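Local structure of exoribonuclease II, mitochondrial (Candida glabrata, 6F3H) at residues I295-L298 with L299-A303; L313-I316 with I317-F321; K253-L256 with F257-V261; S350-F353 with I354-N357. The protein degrades RNA from the 3' end as the exoribonuclease of the mitochondrial degradosome (mtEXO), with a magnesium-binding RNB-family nuclease domain. The protein carries 1 engineered substitution. All blocks are in the same frame, centred on the assembly; numbering follows the deposited sequence.

Contact 1 (I295-L298 with L299-A303); sequences IRTL and LNDYA
Most of helix 293-303 holds this contact, in which I295 to L298 hand their carbonyls to the amides four residues on. L299 N reaches I295 O at 2.9 Å and N300 N meets R296 O at 2.8 Å. D301 N bonds to T297 O in an almost straight line, with an N-H...O angle of 173°. The bond from Y302 N to L298 O is more bent, at 136°. Within this alpha-helical i to i+4 ladder, the side chains of T297 and D301 lie alongside each other and point the same way. The CG2 methyl of T297, anti to its backbone N, comes within 3.9 Å of D301 OD2. That carboxylate is buried: OD2 bonds to the hydroxyl of Y258 on helix 251-281, and OD1 has a weak bond to N306, which together should restrict its rotation. Elsewhere on the helix, L299 sets CG beside its own N (chi1 -61°), where it rests 3.4 Å from I295 O, while CD1 meets I295 CG2 in loose apolar contact at 4.4 Å. L299 packs on L340 of helix 334-343, and I295 on L265 and F276 of helix 251-281. R296 forms a salt bridge with D293 through NE.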
ATOM      1  N   ILE A 295      25.278  -7.837  18.618  1.00 50.04           N
ATOM      2  CA  ILE A 295      24.186  -8.785  18.757  1.00 41.50           C
ATOM      3  C   ILE A 295      22.873  -8.073  18.972  1.00 48.09           C
ATOM      4  O   ILE A 295      21.824  -8.522  18.506  1.00 52.66           O
ATOM      5  CB  ILE A 295      24.464  -9.762  19.904  1.00 41.64           C
ATOM      6  CG1 ILE A 295      25.748 -10.540  19.632  1.00 41.79           C
ATOM      7  CG2 ILE A 295      23.270 -10.666  20.124  1.00 41.47           C
ATOM      8  CD1 ILE A 295      25.961 -11.709  20.572  1.00 41.90           C
ATOM      9  N   ARG A 296      22.879  -6.962  19.683  1.00 41.53           N
ATOM     10  CA  ARG A 296      21.629  -6.246  19.784  1.00 41.42           C
ATOM     11  C   ARG A 296      21.150  -5.901  18.396  1.00 45.80           C
ATOM     12  O   ARG A 296      19.996  -6.163  18.041  1.00 47.93           O
ATOM     13  CB  ARG A 296      21.796  -5.008  20.636  1.00 42.88           C
ATOM     14  CG  ARG A 296      21.897  -5.347  22.075  1.00 44.56           C
ATOM     15  CD  ARG A 296      21.574  -4.160  22.900  1.00 52.79           C
ATOM     16  NE  ARG A 296      22.539  -3.076  22.857  1.00 55.60           N
ATOM     17  CZ  ARG A 296      22.848  -2.372  23.939  1.00 59.71           C
ATOM     18  NH1 ARG A 296      22.278  -2.676  25.095  1.00 61.49           N
ATOM     19  NH2 ARG A 296      23.719  -1.381  23.883  1.00 61.34           N
ATOM     20  N   THR A 297      22.071  -5.401  17.569  1.00 44.14           N
ATOM     21  CA  THR A 297      21.783  -5.114  16.170  1.00 42.97           C
ATOM     22  C   THR A 297      21.126  -6.297  15.497  1.00 44.16           C
ATOM     23  O   THR A 297      20.159  -6.153  14.745  1.00 49.48           O
ATOM     24  CB  THR A 297      23.065  -4.776  15.428  1.00 45.66           C
ATOM     25  OG1 THR A 297      23.623  -3.569  15.946  1.00 47.39           O
ATOM     26  CG2 THR A 297      22.763  -4.600  13.970  1.00 40.92           C
ATOM     27  N   LEU A 298      21.674  -7.477  15.717  1.00 45.34           N
ATOM     28  CA  LEU A 298      21.145  -8.644  15.042  1.00 43.20           C
ATOM     29  C   LEU A 298      19.717  -8.912  15.479  1.00 40.52           C
ATOM     30  O   LEU A 298      18.824  -9.052  14.642  1.00 52.40           O
ATOM     31  CB  LEU A 298      22.047  -9.834  15.327  1.00 40.76           C
ATOM     32  CG  LEU A 298      21.350 -11.175  15.280  1.00 50.38           C
ATOM     33  CD1 LEU A 298      21.025 -11.544  13.855  1.00 50.47           C
ATOM     34  CD2 LEU A 298      22.279 -12.183  15.840  1.00 40.84           C
ATOM     35  N   LEU A 299      19.469  -8.915  16.791  1.00 40.65           N
ATOM     36  CA  LEU A 299      18.112  -9.121  17.281  1.00 41.50           C
ATOM     37  C   LEU A 299      17.182  -8.069  16.728  1.00 40.47           C
ATOM     38  O   LEU A 299      16.039  -8.348  16.352  1.00 40.34           O
ATOM     39  CB  LEU A 299      18.078  -9.039  18.791  1.00 45.47           C
ATOM     40  CG  LEU A 299      18.938 -10.071  19.474  1.00 47.70           C
ATOM     41  CD1 LEU A 299      19.100  -9.661  20.934  1.00 41.15           C
ATOM     42  CD2 LEU A 299      18.314 -11.433  19.296  1.00 40.84           C
ATOM     43  N   ASN A 300      17.677  -6.852  16.655  1.00 40.53           N
ATOM     44  CA  ASN A 300      16.886  -5.768  16.124  1.00 45.68           C
ATOM     45  C   ASN A 300      16.513  -6.031  14.674  1.00 51.57           C
ATOM     46  O   ASN A 300      15.332  -5.995  14.313  1.00 54.77           O
ATOM     47  CB  ASN A 300      17.670  -4.482  16.290  1.00 49.75           C
ATOM     48  CG  ASN A 300      16.911  -3.296  15.840  1.00 57.59           C
ATOM     49  OD1 ASN A 300      15.813  -3.032  16.303  1.00 58.75           O
ATOM     50  ND2 ASN A 300      17.497  -2.549  14.926  1.00 68.40           N
ATOM     51  N   ASP A 301      17.501  -6.326  13.831  1.00 46.85           N
ATOM     52  CA  ASP A 301      17.187  -6.618  12.444  1.00 44.27           C
ATOM     53  C   ASP A 301      16.239  -7.805  12.312  1.00 44.88           C
ATOM     54  O   ASP A 301      15.556  -7.926  11.298  1.00 51.41           O
ATOM     55  CB  ASP A 301      18.479  -6.855  11.654  1.00 47.21           C
ATOM     56  CG  ASP A 301      19.187  -5.553  11.288  1.00 50.07           C
ATOM     57  OD1 ASP A 301      18.492  -4.528  11.241  1.00 53.42           O
ATOM     58  OD2 ASP A 301      20.408  -5.532  11.010  1.00 49.01           O
ATOM     59  N   TYR A 302      16.148  -8.672  13.312  1.00 42.65           N
ATOM     60  CA  TYR A 302      15.176  -9.753  13.196  1.00 42.85           C
ATOM     61  C   TYR A 302      13.767  -9.284  13.553  1.00 43.74           C
ATOM     62  O   TYR A 302      12.835  -9.483  12.773  1.00 44.41           O
ATOM     63  CB  TYR A 302      15.596 -10.937  14.067  1.00 46.42           C
ATOM     64  CG  TYR A 302      14.888 -12.230  13.724  1.00 49.93           C
ATOM     65  CD1 TYR A 302      15.391 -13.098  12.765  1.00 47.19           C
ATOM     66  CD2 TYR A 302      13.703 -12.574  14.348  1.00 56.77           C
ATOM     67  CE1 TYR A 302      14.722 -14.279  12.444  1.00 51.26           C
ATOM     68  CE2 TYR A 302      13.031 -13.746  14.039  1.00 57.01           C
ATOM     69  CZ  TYR A 302      13.540 -14.591  13.091  1.00 55.89           C
ATOM     70  OH  TYR A 302      12.849 -15.746  12.802  1.00 62.30           O
ATOM     71  N   ALA A 303      13.601  -8.632  14.709  1.00 45.60           N
ATOM     72  CA  ALA A 303      12.281  -8.160  15.139  1.00 40.04           C
ATOM     73  C   ALA A 303      11.663  -7.205  14.134  1.00 46.00           C
ATOM     74  O   ALA A 303      10.440  -7.198  13.941  1.00 50.42           O
ATOM     75  CB  ALA A 303      12.380  -7.475  16.494  1.00 40.24           C
TER

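Contact 2 (L313-I316 with I317-F321); sequences LTTI and ISKIF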
ATOM      1  N   LEU A 313      21.249 -16.928   9.876  1.00 40.48           N
ATOM      2  CA  LEU A 313      21.029 -16.042  10.997  1.00 40.45           C
ATOM      3  C   LEU A 313      19.937 -16.566  11.895  1.00 60.44           C
ATOM      4  O   LEU A 313      20.025 -16.443  13.119  1.00 59.45           O
ATOM      5  CB  LEU A 313      20.681 -14.652  10.482  1.00 40.28           C
ATOM      6  CG  LEU A 313      21.789 -14.051   9.627  1.00 40.32           C
ATOM      7  CD1 LEU A 313      21.377 -12.765   9.040  1.00 40.17           C
ATOM      8  CD2 LEU A 313      23.018 -13.867  10.419  1.00 40.53           C
ATOM      9  N   THR A 314      18.935 -17.213  11.321  1.00 40.36           N
ATOM     10  CA  THR A 314      17.913 -17.798  12.167  1.00 40.40           C
ATOM     11  C   THR A 314      18.499 -18.915  13.013  1.00 50.30           C
ATOM     12  O   THR A 314      18.170 -19.060  14.195  1.00 50.45           O
ATOM     13  CB  THR A 314      16.775 -18.329  11.319  1.00 40.33           C
ATOM     14  OG1 THR A 314      16.362 -17.311  10.402  1.00 45.63           O
ATOM     15  CG2 THR A 314      15.628 -18.680  12.220  1.00 40.39           C
ATOM     16  N   THR A 315      19.389 -19.711  12.432  1.00 52.92           N
ATOM     17  CA  THR A 315      20.000 -20.774  13.212  1.00 50.44           C
ATOM     18  C   THR A 315      20.858 -20.195  14.318  1.00 44.33           C
ATOM     19  O   THR A 315      20.782 -20.634  15.466  1.00 45.27           O
ATOM     20  CB  THR A 315      20.826 -21.680  12.313  1.00 50.47           C
ATOM     21  OG1 THR A 315      19.951 -22.548  11.585  1.00 56.82           O
ATOM     22  CG2 THR A 315      21.735 -22.508  13.155  1.00 50.62           C
ATOM     23  N   ILE A 316      21.691 -19.218  13.979  1.00 40.98           N
ATOM     24  CA  ILE A 316      22.458 -18.505  14.990  1.00 41.07           C
ATOM     25  C   ILE A 316      21.547 -18.099  16.126  1.00 41.03           C
ATOM     26  O   ILE A 316      21.817 -18.363  17.298  1.00 53.89           O
ATOM     27  CB  ILE A 316      23.134 -17.275  14.374  1.00 47.44           C
ATOM     28  CG1 ILE A 316      24.312 -17.686  13.496  1.00 47.69           C
ATOM     29  CG2 ILE A 316      23.643 -16.406  15.468  1.00 41.72           C
ATOM     30  CD1 ILE A 316      25.427 -18.266  14.262  1.00 47.62           C
ATOM     31  N   ILE A 317      20.421 -17.495  15.786  1.00 40.85           N
ATOM     32  CA  ILE A 317      19.514 -16.999  16.809  1.00 40.83           C
ATOM     33  C   ILE A 317      18.905 -18.146  17.593  1.00 40.94           C
ATOM     34  O   ILE A 317      18.691 -18.037  18.799  1.00 50.84           O
ATOM     35  CB  ILE A 317      18.446 -16.118  16.147  1.00 50.09           C
ATOM     36  CG1 ILE A 317      19.061 -14.759  15.772  1.00 52.25           C
ATOM     37  CG2 ILE A 317      17.249 -16.020  17.019  1.00 50.32           C
ATOM     38  CD1 ILE A 317      18.226 -13.873  14.911  1.00 40.38           C
ATOM     39  N   SER A 318      18.629 -19.272  16.929  1.00 43.71           N
ATOM     40  CA  SER A 318      18.134 -20.446  17.645  1.00 42.99           C
ATOM     41  C   SER A 318      19.134 -20.905  18.694  1.00 41.30           C
ATOM     42  O   SER A 318      18.765 -21.179  19.843  1.00 41.41           O
ATOM     43  CB  SER A 318      17.861 -21.580  16.656  1.00 47.03           C
ATOM     44  OG  SER A 318      16.762 -21.276  15.815  1.00 51.40           O
ATOM     45  N   LYS A 319      20.418 -20.934  18.324  1.00 41.36           N
ATOM     46  CA  LYS A 319      21.474 -21.355  19.238  1.00 41.56           C
ATOM     47  C   LYS A 319      21.550 -20.441  20.445  1.00 44.98           C
ATOM     48  O   LYS A 319      21.722 -20.896  21.580  1.00 53.59           O
ATOM     49  CB  LYS A 319      22.806 -21.370  18.491  1.00 46.11           C
ATOM     50  CG  LYS A 319      23.061 -22.638  17.666  1.00 46.22           C
ATOM     51  CD  LYS A 319      24.140 -22.478  16.616  1.00 41.76           C
ATOM     52  CE  LYS A 319      24.806 -23.812  16.321  1.00 52.93           C
ATOM     53  NZ  LYS A 319      24.026 -24.979  16.819  1.00 59.51           N
ATOM     54  N   ILE A 320      21.417 -19.146  20.219  1.00 41.46           N
ATOM     55  CA  ILE A 320      21.456 -18.189  21.313  1.00 43.51           C
ATOM     56  C   ILE A 320      20.293 -18.398  22.270  1.00 45.65           C
ATOM     57  O   ILE A 320      20.473 -18.445  23.486  1.00 51.54           O
ATOM     58  CB  ILE A 320      21.435 -16.767  20.752  1.00 45.58           C
ATOM     59  CG1 ILE A 320      22.676 -16.529  19.915  1.00 44.10           C
ATOM     60  CG2 ILE A 320      21.315 -15.793  21.882  1.00 47.19           C
ATOM     61  CD1 ILE A 320      22.787 -15.144  19.464  1.00 41.33           C
ATOM     62  N   PHE A 321      19.079 -18.498  21.748  1.00 41.41           N
ATOM     63  CA  PHE A 321      17.961 -18.750  22.635  1.00 41.47           C
ATOM     64  C   PHE A 321      18.153 -20.060  23.355  1.00 41.66           C
ATOM     65  O   PHE A 321      17.835 -20.180  24.537  1.00 47.18           O
ATOM     66  CB  PHE A 321      16.658 -18.790  21.856  1.00 57.22           C
ATOM     67  CG  PHE A 321      16.171 -17.446  21.419  1.00 58.58           C
ATOM     68  CD1 PHE A 321      16.457 -16.326  22.145  1.00 54.39           C
ATOM     69  CD2 PHE A 321      15.378 -17.319  20.304  1.00 65.24           C
ATOM     70  CE1 PHE A 321      15.996 -15.109  21.756  1.00 50.84           C
ATOM     71  CE2 PHE A 321      14.913 -16.093  19.917  1.00 63.67           C
ATOM     72  CZ  PHE A 321      15.231 -14.991  20.648  1.00 56.56           C
TER
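T314 and S318 meet one turn apart on helix 311-322, and their pairing adds a side-chain bond to the regular i to i+4 ladder. T314 O takes two donors from the same residue: S318 N at 2.8 Å and S318 OG at 3.1 Å. The serine OG stands anti to its own carbonyl carbon (chi1 -68°), which folds the hydroxyl back over the preceding turn. OG comes in from above the carbonyl plane, 39° out of it, whereas the amide is tilted by less. The T314 hydroxyl turns to N310 O instead. On the buried side, I317 lays CG1 3.3 Å from L313 O and carries CD1 onward, with chi2 extended, to pack against L298 and Y302 of helix 293-303. I316 shares the chi1 of I317 and differs at chi2 (-67°), which bends CD1 aside; its CG2, anti to the backbone N, meets I320 CD1 at 4.3 Å. I316 also packs on L265 and E266 of helix 251-281. K319 runs its CD past the methyl of T315, and its ammonium end takes part in a cation-pi contact with Y270. I320 bends CG1 back over the turn before it, bringing that atom to 3.3 Å from I316 O.

Contact 3 (K253-L256 with F257-V261); sequences KAHL and FYQEV
H255 and Q259 meet across one turn near the start of helix 251-281, where the chain passes from a wider pi-type turn at 253-256 into regular alpha-helix. Here the ladder is carried by the backbone bonds from Y258 N to A254 O, Q259 N to H255 O and E260 N to L256 O.

Q259 can be followed outward. Its CB lies 3.4 Å from L256 O, and CG passes H255 O at 3.9 Å. Beyond CG the chain is extended, with chi2 at -176°, and this brings the flat amide beside the imidazole. CD is 3.7 Å from H255 NE2, and OE1 keeps the same distance from that nitrogen. At the tip, Q259 NE2 comes to 3.4 Å from H255 CE1, meeting the ring obliquely. The amide and ring planes stand 54° apart, so the two groups are not stacked, and the approach is van der Waals in character. The imidazole has its own partner outside the segments: ND1 is hydrogen-bonded to N228 O. On the next strip of the helix, E260 brings its carboxylate OE1 to 4.0 Å from L256 CD2.

The two aromatic residues turn to another side. Y258 CD2 lies 3.5 Å from A254 O, which sits at the edge of the ring, and F257 CD2 stands over the centre of one Y258 face. Y258 then reaches helix 293-303, where it packs on T297 and L298. F257 packs on T297 of that helix too, while H255 leans on L230, just before strand 231-237.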
ATOM      1  N   LYS A 253      27.381  -2.687   4.101  1.00 57.66           N
ATOM      2  CA  LYS A 253      26.679  -2.466   5.348  1.00 66.33           C
ATOM      3  C   LYS A 253      25.756  -3.616   5.727  1.00 63.50           C
ATOM      4  O   LYS A 253      25.299  -3.681   6.869  1.00 72.58           O
ATOM      5  CB  LYS A 253      25.914  -1.131   5.286  1.00 73.89           C
ATOM      6  CG  LYS A 253      26.868   0.075   5.205  1.00 78.48           C
ATOM      7  CD  LYS A 253      26.208   1.436   5.428  1.00 79.84           C
ATOM      8  CE  LYS A 253      27.107   2.341   6.283  1.00 81.73           C
ATOM      9  NZ  LYS A 253      26.753   3.788   6.199  1.00 80.80           N
ATOM     10  N   ALA A 254      25.484  -4.535   4.825  1.00 57.11           N
ATOM     11  CA  ALA A 254      24.529  -5.572   5.171  1.00 57.65           C
ATOM     12  C   ALA A 254      25.095  -6.948   4.865  1.00 58.13           C
ATOM     13  O   ALA A 254      25.207  -7.803   5.752  1.00 52.43           O
ATOM     14  CB  ALA A 254      23.225  -5.348   4.416  1.00 62.82           C
ATOM     15  N   HIS A 255      25.445  -7.171   3.598  1.00 57.96           N
ATOM     16  CA  HIS A 255      26.050  -8.439   3.232  1.00 52.48           C
ATOM     17  C   HIS A 255      27.293  -8.681   4.053  1.00 55.52           C
ATOM     18  O   HIS A 255      27.402  -9.679   4.778  1.00 58.98           O
ATOM     19  CB  HIS A 255      26.420  -8.453   1.756  1.00 50.50           C
ATOM     20  CG  HIS A 255      27.259  -9.629   1.392  1.00 55.51           C
ATOM     21  ND1 HIS A 255      26.793 -10.925   1.475  1.00 57.91           N
ATOM     22  CD2 HIS A 255      28.561  -9.717   1.033  1.00 59.18           C
ATOM     23  CE1 HIS A 255      27.761 -11.758   1.140  1.00 60.62           C
ATOM     24  NE2 HIS A 255      28.846 -11.051   0.869  1.00 61.06           N
ATOM     25  N   LEU A 256      28.231  -7.742   3.974  1.00 56.76           N
ATOM     26  CA  LEU A 256      29.517  -7.958   4.605  1.00 56.07           C
ATOM     27  C   LEU A 256      29.395  -7.914   6.115  1.00 50.50           C
ATOM     28  O   LEU A 256      29.904  -8.803   6.803  1.00 55.02           O
ATOM     29  CB  LEU A 256      30.508  -6.912   4.113  1.00 63.35           C
ATOM     30  CG  LEU A 256      31.792  -7.006   4.927  1.00 72.52           C
ATOM     31  CD1 LEU A 256      32.719  -8.073   4.333  1.00 75.87           C
ATOM     32  CD2 LEU A 256      32.479  -5.649   5.062  1.00 74.85           C
ATOM     33  N   PHE A 257      28.640  -6.957   6.645  1.00 53.04           N
ATOM     34  CA  PHE A 257      28.461  -6.885   8.088  1.00 50.77           C
ATOM     35  C   PHE A 257      28.002  -8.224   8.639  1.00 54.21           C
ATOM     36  O   PHE A 257      28.612  -8.772   9.560  1.00 59.36           O
ATOM     37  CB  PHE A 257      27.443  -5.801   8.434  1.00 48.96           C
ATOM     38  CG  PHE A 257      26.977  -5.831   9.878  1.00 47.41           C
ATOM     39  CD1 PHE A 257      27.735  -5.248  10.882  1.00 48.25           C
ATOM     40  CD2 PHE A 257      25.775  -6.421  10.230  1.00 49.76           C
ATOM     41  CE1 PHE A 257      27.306  -5.258  12.221  1.00 46.29           C
ATOM     42  CE2 PHE A 257      25.343  -6.439  11.568  1.00 51.29           C
ATOM     43  CZ  PHE A 257      26.115  -5.856  12.561  1.00 47.05           C
ATOM     44  N   TYR A 258      26.964  -8.804   8.046  1.00 55.10           N
ATOM     45  CA  TYR A 258      26.453 -10.030   8.638  1.00 49.68           C
ATOM     46  C   TYR A 258      27.375 -11.213   8.378  1.00 47.92           C
ATOM     47  O   TYR A 258      27.302 -12.196   9.115  1.00 44.74           O
ATOM     48  CB  TYR A 258      25.006 -10.286   8.190  1.00 45.96           C
ATOM     49  CG  TYR A 258      24.049  -9.529   9.106  1.00 46.06           C
ATOM     50  CD1 TYR A 258      23.959  -9.847  10.453  1.00 46.57           C
ATOM     51  CD2 TYR A 258      23.279  -8.471   8.649  1.00 54.26           C
ATOM     52  CE1 TYR A 258      23.117  -9.145  11.334  1.00 46.56           C
ATOM     53  CE2 TYR A 258      22.428  -7.755   9.529  1.00 58.03           C
ATOM     54  CZ  TYR A 258      22.361  -8.109  10.876  1.00 54.14           C
ATOM     55  OH  TYR A 258      21.549  -7.448  11.780  1.00 56.02           O
ATOM     56  N   GLN A 259      28.261 -11.143   7.379  1.00 48.87           N
ATOM     57  CA  GLN A 259      29.269 -12.193   7.264  1.00 48.77           C
ATOM     58  C   GLN A 259      30.218 -12.170   8.452  1.00 53.15           C
ATOM     59  O   GLN A 259      30.527 -13.221   9.024  1.00 54.61           O
ATOM     60  CB  GLN A 259      30.055 -12.070   5.976  1.00 48.12           C
ATOM     61  CG  GLN A 259      29.500 -12.906   4.906  1.00 59.85           C
ATOM     62  CD  GLN A 259      30.356 -12.834   3.677  1.00 71.68           C
ATOM     63  OE1 GLN A 259      31.247 -11.987   3.582  1.00 72.86           O
ATOM     64  NE2 GLN A 259      30.066 -13.685   2.702  1.00 75.44           N
ATOM     65  N   GLU A 260      30.701 -10.977   8.833  1.00 52.44           N
ATOM     66  CA  GLU A 260      31.623 -10.883   9.964  1.00 55.65           C
ATOM     67  C   GLU A 260      30.960 -11.293  11.264  1.00 57.24           C
ATOM     68  O   GLU A 260      31.591 -11.927  12.124  1.00 58.51           O
ATOM     69  CB  GLU A 260      32.175  -9.468  10.081  1.00 59.83           C
ATOM     70  CG  GLU A 260      32.691  -8.919   8.768  1.00 75.65           C
ATOM     71  CD  GLU A 260      33.267  -7.510   8.896  1.00 91.04           C
ATOM     72  OE1 GLU A 260      34.305  -7.218   8.256  1.00 96.64           O
ATOM     73  OE2 GLU A 260      32.686  -6.690   9.637  1.00 96.61           O
ATOM     74  N   VAL A 261      29.680 -10.972  11.399  1.00 55.02           N
ATOM     75  CA  VAL A 261      28.909 -11.342  12.578  1.00 50.20           C
ATOM     76  C   VAL A 261      28.874 -12.849  12.746  1.00 50.07           C
ATOM     77  O   VAL A 261      29.159 -13.382  13.828  1.00 49.81           O
ATOM     78  CB  VAL A 261      27.496 -10.768  12.451  1.00 52.19           C
ATOM     79  CG1 VAL A 261      26.625 -11.321  13.536  1.00 41.30           C
ATOM     80  CG2 VAL A 261      27.560  -9.251  12.468  1.00 54.00           C
TER

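Contact 4 (S350-F353 with I354-N357); sequences SSNF and ILGN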
ATOM      1  N   SER A 350       7.956   2.459  25.181  1.00100.37           N
ATOM      2  CA  SER A 350       7.412   1.591  24.147  1.00 95.40           C
ATOM      3  C   SER A 350       8.529   1.226  23.187  1.00 85.65           C
ATOM      4  O   SER A 350       9.554   1.908  23.081  1.00 85.93           O
ATOM      5  CB  SER A 350       6.267   2.238  23.357  1.00 96.78           C
ATOM      6  OG  SER A 350       6.750   2.864  22.177  1.00 96.79           O
ATOM      7  N   SER A 351       8.348   0.119  22.507  1.00 73.63           N
ATOM      8  CA  SER A 351       9.330  -0.196  21.499  1.00 64.92           C
ATOM      9  C   SER A 351       8.579  -0.881  20.382  1.00 65.97           C
ATOM     10  O   SER A 351       8.283  -2.074  20.461  1.00 76.51           O
ATOM     11  CB  SER A 351      10.443  -1.053  22.055  1.00 64.29           C
ATOM     12  OG  SER A 351      11.183  -0.270  22.971  1.00 69.89           O
ATOM     13  N   ASN A 352       8.239  -0.115  19.378  1.00 56.86           N
ATOM     14  CA  ASN A 352       7.765  -0.729  18.168  1.00 52.49           C
ATOM     15  C   ASN A 352       8.990  -0.883  17.295  1.00 46.98           C
ATOM     16  O   ASN A 352       9.571   0.102  16.837  1.00 45.90           O
ATOM     17  CB  ASN A 352       6.695   0.093  17.486  1.00 57.92           C
ATOM     18  CG  ASN A 352       6.040  -0.682  16.406  1.00 59.46           C
ATOM     19  OD1 ASN A 352       6.386  -1.842  16.190  1.00 60.89           O
ATOM     20  ND2 ASN A 352       5.112  -0.066  15.698  1.00 56.19           N
ATOM     21  N   PHE A 353       9.359  -2.117  17.052  1.00 43.21           N
ATOM     22  CA  PHE A 353      10.558  -2.404  16.296  1.00 46.84           C
ATOM     23  C   PHE A 353      10.312  -2.457  14.805  1.00 47.50           C
ATOM     24  O   PHE A 353      11.265  -2.350  14.035  1.00 44.42           O
ATOM     25  CB  PHE A 353      11.128  -3.744  16.731  1.00 50.51           C
ATOM     26  CG  PHE A 353      11.632  -3.761  18.126  1.00 52.70           C
ATOM     27  CD1 PHE A 353      12.815  -3.131  18.451  1.00 49.86           C
ATOM     28  CD2 PHE A 353      10.924  -4.409  19.113  1.00 57.11           C
ATOM     29  CE1 PHE A 353      13.283  -3.143  19.727  1.00 49.27           C
ATOM     30  CE2 PHE A 353      11.389  -4.427  20.391  1.00 57.47           C
ATOM     31  CZ  PHE A 353      12.576  -3.792  20.697  1.00 53.70           C
ATOM     32  N   ILE A 354       9.064  -2.663  14.393  1.00 47.93           N
ATOM     33  CA  ILE A 354       8.681  -2.564  12.996  1.00 43.61           C
ATOM     34  C   ILE A 354       9.210  -1.274  12.413  1.00 42.67           C
ATOM     35  O   ILE A 354       9.518  -1.185  11.218  1.00 46.63           O
ATOM     36  CB  ILE A 354       7.150  -2.640  12.905  1.00 49.27           C
ATOM     37  CG1 ILE A 354       6.660  -3.876  13.658  1.00 55.24           C
ATOM     38  CG2 ILE A 354       6.693  -2.654  11.469  1.00 47.76           C
ATOM     39  CD1 ILE A 354       5.167  -3.932  13.807  1.00 58.50           C
ATOM     40  N   LEU A 355       9.348  -0.259  13.250  1.00 40.06           N
ATOM     41  CA  LEU A 355       9.846   1.014  12.778  1.00 45.59           C
ATOM     42  C   LEU A 355      11.273   0.912  12.285  1.00 46.13           C
ATOM     43  O   LEU A 355      11.731   1.787  11.554  1.00 53.63           O
ATOM     44  CB  LEU A 355       9.745   2.030  13.908  1.00 52.89           C
ATOM     45  CG  LEU A 355       8.340   1.914  14.501  1.00 59.37           C
ATOM     46  CD1 LEU A 355       8.150   2.843  15.675  1.00 63.77           C
ATOM     47  CD2 LEU A 355       7.308   2.192  13.413  1.00 53.09           C
ATOM     48  N   GLY A 356      11.982  -0.129  12.663  1.00 45.28           N
ATOM     49  CA  GLY A 356      13.303  -0.364  12.137  1.00 45.86           C
ATOM     50  C   GLY A 356      13.351  -0.955  10.749  1.00 49.25           C
ATOM     51  O   GLY A 356      14.443  -1.160  10.214  1.00 47.38           O
ATOM     52  N   ASN A 357      12.207  -1.264  10.149  1.00 49.80           N
ATOM     53  CA  ASN A 357      12.229  -2.026   8.918  1.00 46.10           C
ATOM     54  C   ASN A 357      12.770  -1.171   7.772  1.00 47.90           C
ATOM     55  O   ASN A 357      12.397  -0.002   7.612  1.00 49.62           O
ATOM     56  CB  ASN A 357      10.830  -2.549   8.637  1.00 41.83           C
ATOM     57  CG  ASN A 357      10.811  -3.468   7.478  1.00 46.71           C
ATOM     58  OD1 ASN A 357      11.164  -3.060   6.380  1.00 56.37           O
ATOM     59  ND2 ASN A 357      10.430  -4.727   7.696  1.00 46.92           N
TER
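From S350 to N352 the backbone is extended; it folds at F353 and then closes into a short 3-10 turn at I354 to G356. G356 N bonds to F353 O at 2.7 Å, coming from well above the carbonyl plane, 52° out of it. N357 N follows by bonding to I354 O, the next i to i+3 step. N352 stands just ahead of this turn with CG anti to its own N (chi1 -169°), which swings the amide over its first residues. Its OD1 accepts a weak bond from I354 N at 3.3 Å, closing an Asx turn that leads into the 3-10 turn, within the loop between helix 334-343 and helix 369-378. OD1 also lies 3.3 Å from I354 CG1, the two side chains crossing at a slant. L355 comes in at about a right angle to N352: its CG is 3.2 Å from N352 O, and its CD1 reaches N352 CB at 3.6 Å. The amide nitrogen of N352 is taken up by D465, with a weak bond to S749 of helix 725-761. F353 packs its ring on N300 of helix 293-303 and on L341 and V342 of helix 334-343. N357 gives ND2 to A304 O, while its OD1 accepts from D359 N.

How the contacts relate
Following the chain, contact 3 comes first near the start of helix 251-281, then contact 1 on helix 293-303, contact 2 on helix 311-322, and contact 4 in the loop after helix 334-343. Each closes within one continuous stretch, so they run in series and none nests or crosses. Contact 1 touches all three others. T297 CG2, 3.8 Å from F257 CZ, ties it to contact 3. Helix 293-303 lies between helix 311-322 of contact 2 and the 350-357 loop of contact 4, where the methyl of A303 rests on F353 CB. L313 and Y258 join contacts 2 and 3, whereas contact 4 touches neither.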